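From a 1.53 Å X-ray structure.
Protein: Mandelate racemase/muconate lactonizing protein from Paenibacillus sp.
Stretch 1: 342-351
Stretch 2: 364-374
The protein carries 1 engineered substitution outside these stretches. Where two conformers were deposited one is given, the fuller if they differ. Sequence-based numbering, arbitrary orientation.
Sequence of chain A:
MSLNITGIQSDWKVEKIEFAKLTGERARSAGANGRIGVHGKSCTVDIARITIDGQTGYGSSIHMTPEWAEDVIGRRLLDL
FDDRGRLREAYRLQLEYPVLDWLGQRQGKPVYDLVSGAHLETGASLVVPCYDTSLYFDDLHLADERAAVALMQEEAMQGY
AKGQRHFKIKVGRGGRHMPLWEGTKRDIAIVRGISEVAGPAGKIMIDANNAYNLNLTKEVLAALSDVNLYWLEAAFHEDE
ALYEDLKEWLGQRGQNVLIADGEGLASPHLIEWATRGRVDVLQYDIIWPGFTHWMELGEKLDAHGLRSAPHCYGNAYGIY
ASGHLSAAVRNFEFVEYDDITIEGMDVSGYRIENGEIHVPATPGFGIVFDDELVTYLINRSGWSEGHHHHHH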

# COMPACT_ATOMS: atom_id res chain seq x y z
N ILE A 342 -13.51 7.83 -3.40
CA ILE A 342 -13.24 8.40 -4.70
C ILE A 342 -14.53 8.41 -5.52
O ILE A 342 -15.20 7.38 -5.66
N GLU A 343 -14.87 9.56 -6.09
CA GLU A 343 -16.09 9.67 -6.89
C GLU A 343 -16.00 8.79 -8.13
O GLU A 343 -15.01 8.84 -8.86
N GLY A 344 -17.01 7.96 -8.35
CA GLY A 344 -17.01 7.06 -9.50
C GLY A 344 -16.33 5.72 -9.28
O GLY A 344 -16.25 4.91 -10.19
N MET A 345 -15.80 5.50 -8.08
CA MET A 345 -15.07 4.27 -7.80
C MET A 345 -15.72 3.54 -6.63
O MET A 345 -15.40 3.78 -5.46
N ASP A 346 -16.66 2.65 -6.94
CA ASP A 346 -17.45 1.96 -5.91
C ASP A 346 -16.68 0.77 -5.33
O ASP A 346 -16.51 -0.26 -5.99
N VAL A 347 -16.23 0.93 -4.09
CA VAL A 347 -15.47 -0.09 -3.39
C VAL A 347 -16.30 -0.78 -2.31
O VAL A 347 -15.76 -1.46 -1.44
N SER A 348 -17.62 -0.64 -2.39
CA SER A 348 -18.51 -1.15 -1.34
C SER A 348 -18.51 -2.68 -1.21
O SER A 348 -19.00 -3.23 -0.21
N GLY A 349 -17.96 -3.37 -2.20
CA GLY A 349 -17.80 -4.81 -2.09
C GLY A 349 -16.80 -5.21 -1.01
O GLY A 349 -16.81 -6.34 -0.53
N TYR A 350 -15.92 -4.28 -0.64
CA TYR A 350 -14.95 -4.50 0.42
C TYR A 350 -15.51 -4.02 1.75
O TYR A 350 -16.23 -3.03 1.81
N ARG A 351 -15.15 -4.70 2.83
CA ARG A 351 -15.48 -4.20 4.16
C ARG A 351 -14.36 -4.47 5.15
O ARG A 351 -13.54 -5.38 4.96
N GLY A 364 -12.39 -9.59 -11.35
CA GLY A 364 -11.31 -8.62 -11.42
C GLY A 364 -10.94 -8.14 -10.03
O GLY A 364 -10.76 -8.93 -9.09
N PHE A 365 -10.83 -6.83 -9.87
CA PHE A 365 -10.51 -6.28 -8.56
C PHE A 365 -11.75 -5.96 -7.73
O PHE A 365 -11.64 -5.40 -6.65
N GLY A 366 -12.93 -6.34 -8.22
CA GLY A 366 -14.13 -6.18 -7.41
C GLY A 366 -14.57 -4.74 -7.20
O GLY A 366 -15.42 -4.46 -6.37
N ILE A 367 -13.97 -3.83 -7.95
CA ILE A 367 -14.33 -2.41 -7.88
C ILE A 367 -15.22 -2.06 -9.07
O ILE A 367 -14.89 -2.38 -10.21
N VAL A 368 -16.35 -1.41 -8.81
CA VAL A 368 -17.25 -1.07 -9.90
C VAL A 368 -17.13 0.42 -10.23
O VAL A 368 -17.46 1.28 -9.41
N PHE A 369 -16.61 0.71 -11.42
CA PHE A 369 -16.48 2.10 -11.86
C PHE A 369 -17.74 2.60 -12.53
O PHE A 369 -18.48 1.85 -13.17
N ASP A 370 -18.00 3.89 -12.34
CA ASP A 370 -19.13 4.57 -12.95
C ASP A 370 -18.72 4.88 -14.38
O ASP A 370 -17.97 5.81 -14.63
N ASP A 371 -19.20 4.07 -15.33
CA ASP A 371 -18.78 4.23 -16.71
C ASP A 371 -19.03 5.65 -17.23
O ASP A 371 -18.17 6.24 -17.90
N GLU A 372 -20.19 6.20 -16.92
CA GLU A 372 -20.59 7.49 -17.50
C GLU A 372 -19.75 8.63 -16.93
O GLU A 372 -19.41 9.58 -17.63
N LEU A 373 -19.44 8.54 -15.65
CA LEU A 373 -18.62 9.57 -15.03
C LEU A 373 -17.20 9.49 -15.57
O LEU A 373 -16.58 10.51 -15.87
N VAL A 374 -16.68 8.28 -15.69
CA VAL A 374 -15.34 8.14 -16.22
C VAL A 374 -15.28 8.67 -17.65
O VAL A 374 -14.34 9.35 -18.03

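How does the loop at the start of stretch 2 reach stretch 1? Gly364 lies beyond contact, and the ring of Phe365 (chi1 m, -71°) leads away, so it is the backbone of Phe365 that does the work: its O accepts a hydrogen bond of 2.7 Å from Tyr350 OH. Tyr350 takes chi1 m (-69°), and although its CA-to-CB bond points sideways, the end of the side chain comes nearer, with Phe365 O at the ring edge, near the ring plane. Gly366 follows with a positive phi, which favours glycine. Its O takes part in a water bridge: water 1 donates to Gly366 O and to Asp346 O, each at 2.8 Å, and accepts from Gly349 N at 2.9 Å, linking Gly366 O to the backbone of stretch 1 just beyond the strand pairing.

What does Ile367 pack against? Buried, with chi1 m (-61°) and chi2 t (173°), it touches three side chains of stretch 1. Its CG2 lies 3.5 Å from Met345 CG, its CG1 is 4.2 Å from Tyr350 CE1, and Val347 CG1 is 4.3 Å from both Ile367 CG1 and Ile367 CG2. Val347 has chi1 m (-60°) and opens the type I turn that runs to Tyr350, and both ends of that turn touch the isoleucine.

How do the two short strands divide their side chains? Val368 pairs with Asp346 in antiparallel register, joined by Asp346 N to Val368 O at 2.9 Å and Val368 N to Asp346 O at 3.0 Å. Both side chains are t at chi1 and share one exposed face, their CB atoms 4.2 Å apart. The carboxylate of Asp346 turns to its own stretch: OD1 accepts from Ser348 N at 2.9 Å and from Ser348 OG at 2.7 Å, the serine being p at chi1. Phe369 and Met345 occupy the other, buried face. With Phe369 at chi1 m (-70°) and Met345 at t, t (-173°, 174°), Phe369 CE1 comes within 3.6 Å of Met345 CG, and Met345 SD sits 4.8 Å from the ring centroid in an oblique sulfur-aromatic contact.

What does the start of the helix meet on stretch 1? Gly344 O accepts from Asp370 N at 3.0 Å, which carries the pairing one residue past the strand, and Phe369 CA adds a CA-H...O contact to Gly344 O at 3.3 Å. Asp370, chi1 t (-178°), then caps the helix, its OD1 accepting from Leu373 N at 3.1 Å. Asp371 points away and Glu372 is out of reach, but Leu373, with chi1 t (178°) and chi2 p (62°), points toward stretch 1 and sets its CD2 3.6 Å from Gly344 CA and 3.8 Å from Glu343 O. A CB on Gly344 would lie 2.8 Å from Leu373 CD2, a clash, and the backbone angles there call for glycine on their own account. Val374 makes no contact across the stretches.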

# COMPACT_ATOMS: atom_id res chain seq x y z
CB ILE A 342 -12.17 7.56 -5.46
CG1 ILE A 342 -10.85 7.51 -4.67
CG2 ILE A 342 -11.95 8.09 -6.87
CD1 ILE A 342 -10.15 8.86 -4.50
CB GLU A 343 -16.35 11.13 -7.27
CG GLU A 343 -16.72 11.99 -6.08
CD GLU A 343 -17.89 11.42 -5.30
OE1 GLU A 343 -18.99 11.32 -5.89
OE2 GLU A 343 -17.71 11.05 -4.12
CB MET A 345 -13.59 4.58 -7.53
CG MET A 345 -12.70 3.32 -7.39
SD MET A 345 -10.94 3.73 -7.26
CE MET A 345 -10.70 3.65 -5.49
CB ASP A 346 -18.77 1.50 -6.53
CG ASP A 346 -19.69 0.79 -5.55
OD1 ASP A 346 -19.30 0.50 -4.41
OD2 ASP A 346 -20.84 0.48 -5.96
CB VAL A 347 -14.19 0.50 -2.78
CG1 VAL A 347 -13.31 1.10 -3.86
CG2 VAL A 347 -14.54 1.56 -1.73
CB SER A 348 -19.93 -0.64 -1.56
OG SER A 348 -20.50 -1.22 -2.71
CB TYR A 350 -13.66 -3.72 0.15
CG TYR A 350 -12.85 -4.21 -1.03
CD1 TYR A 350 -13.22 -3.92 -2.35
CD2 TYR A 350 -11.67 -4.92 -0.82
CE1 TYR A 350 -12.46 -4.36 -3.43
CE2 TYR A 350 -10.91 -5.35 -1.90
CZ TYR A 350 -11.30 -5.07 -3.19
OH TYR A 350 -10.52 -5.51 -4.25
CB ARG A 351 -16.81 -4.80 4.64
CG ARG A 351 -16.81 -6.30 4.72
CD ARG A 351 -18.19 -6.84 5.14
NE ARG A 351 -18.10 -8.26 5.48
CZ ARG A 351 -17.82 -8.71 6.69
NH1 ARG A 351 -17.63 -7.86 7.69
NH2 ARG A 351 -17.73 -10.02 6.91
CB PHE A 365 -9.58 -5.05 -8.65
CG PHE A 365 -8.16 -5.39 -9.07
CD1 PHE A 365 -7.24 -5.90 -8.16
CD2 PHE A 365 -7.77 -5.22 -10.39
CE1 PHE A 365 -5.94 -6.22 -8.54
CE2 PHE A 365 -6.48 -5.53 -10.79
CZ PHE A 365 -5.55 -6.04 -9.86
CB ILE A 367 -13.06 -1.55 -7.94
CG1 ILE A 367 -12.16 -1.87 -6.75
CG2 ILE A 367 -13.43 -0.06 -8.01
CD1 ILE A 367 -10.79 -1.18 -6.81
CB VAL A 368 -18.73 -1.43 -9.56
CG1 VAL A 368 -19.65 -1.07 -10.73
CG2 VAL A 368 -18.81 -2.90 -9.22
CB PHE A 369 -15.25 2.27 -12.76
CG PHE A 369 -13.95 2.13 -12.03
CD1 PHE A 369 -13.25 3.24 -11.60
CD2 PHE A 369 -13.44 0.87 -11.74
CE1 PHE A 369 -12.04 3.11 -10.89
CE2 PHE A 369 -12.23 0.73 -11.05
CZ PHE A 369 -11.54 1.85 -10.61
CB ASP A 370 -19.43 5.86 -12.17
CG ASP A 370 -20.63 6.62 -12.72
OD1 ASP A 370 -20.93 6.46 -13.92
OD2 ASP A 370 -21.26 7.36 -11.93
CB ASP A 371 -19.50 3.26 -17.65
CG ASP A 371 -19.15 1.79 -17.43
OD1 ASP A 371 -18.00 1.45 -17.06
OD2 ASP A 371 -20.04 0.96 -17.67
CB GLU A 372 -22.07 7.78 -17.27
CG GLU A 372 -22.99 6.94 -18.11
CD GLU A 372 -22.98 5.48 -17.71
OE1 GLU A 372 -22.85 5.19 -16.50
OE2 GLU A 372 -23.09 4.63 -18.62
CB LEU A 373 -18.63 9.42 -13.52
CG LEU A 373 -17.73 10.44 -12.80
CD1 LEU A 373 -18.19 11.88 -13.04
CD2 LEU A 373 -17.65 10.15 -11.31
CB VAL A 374 -14.87 6.70 -16.13
CG1 VAL A 374 -13.53 6.54 -16.82
CG2 VAL A 374 -14.77 6.31 -14.66
O HOH W 1 -17.03 -2.76 -4.88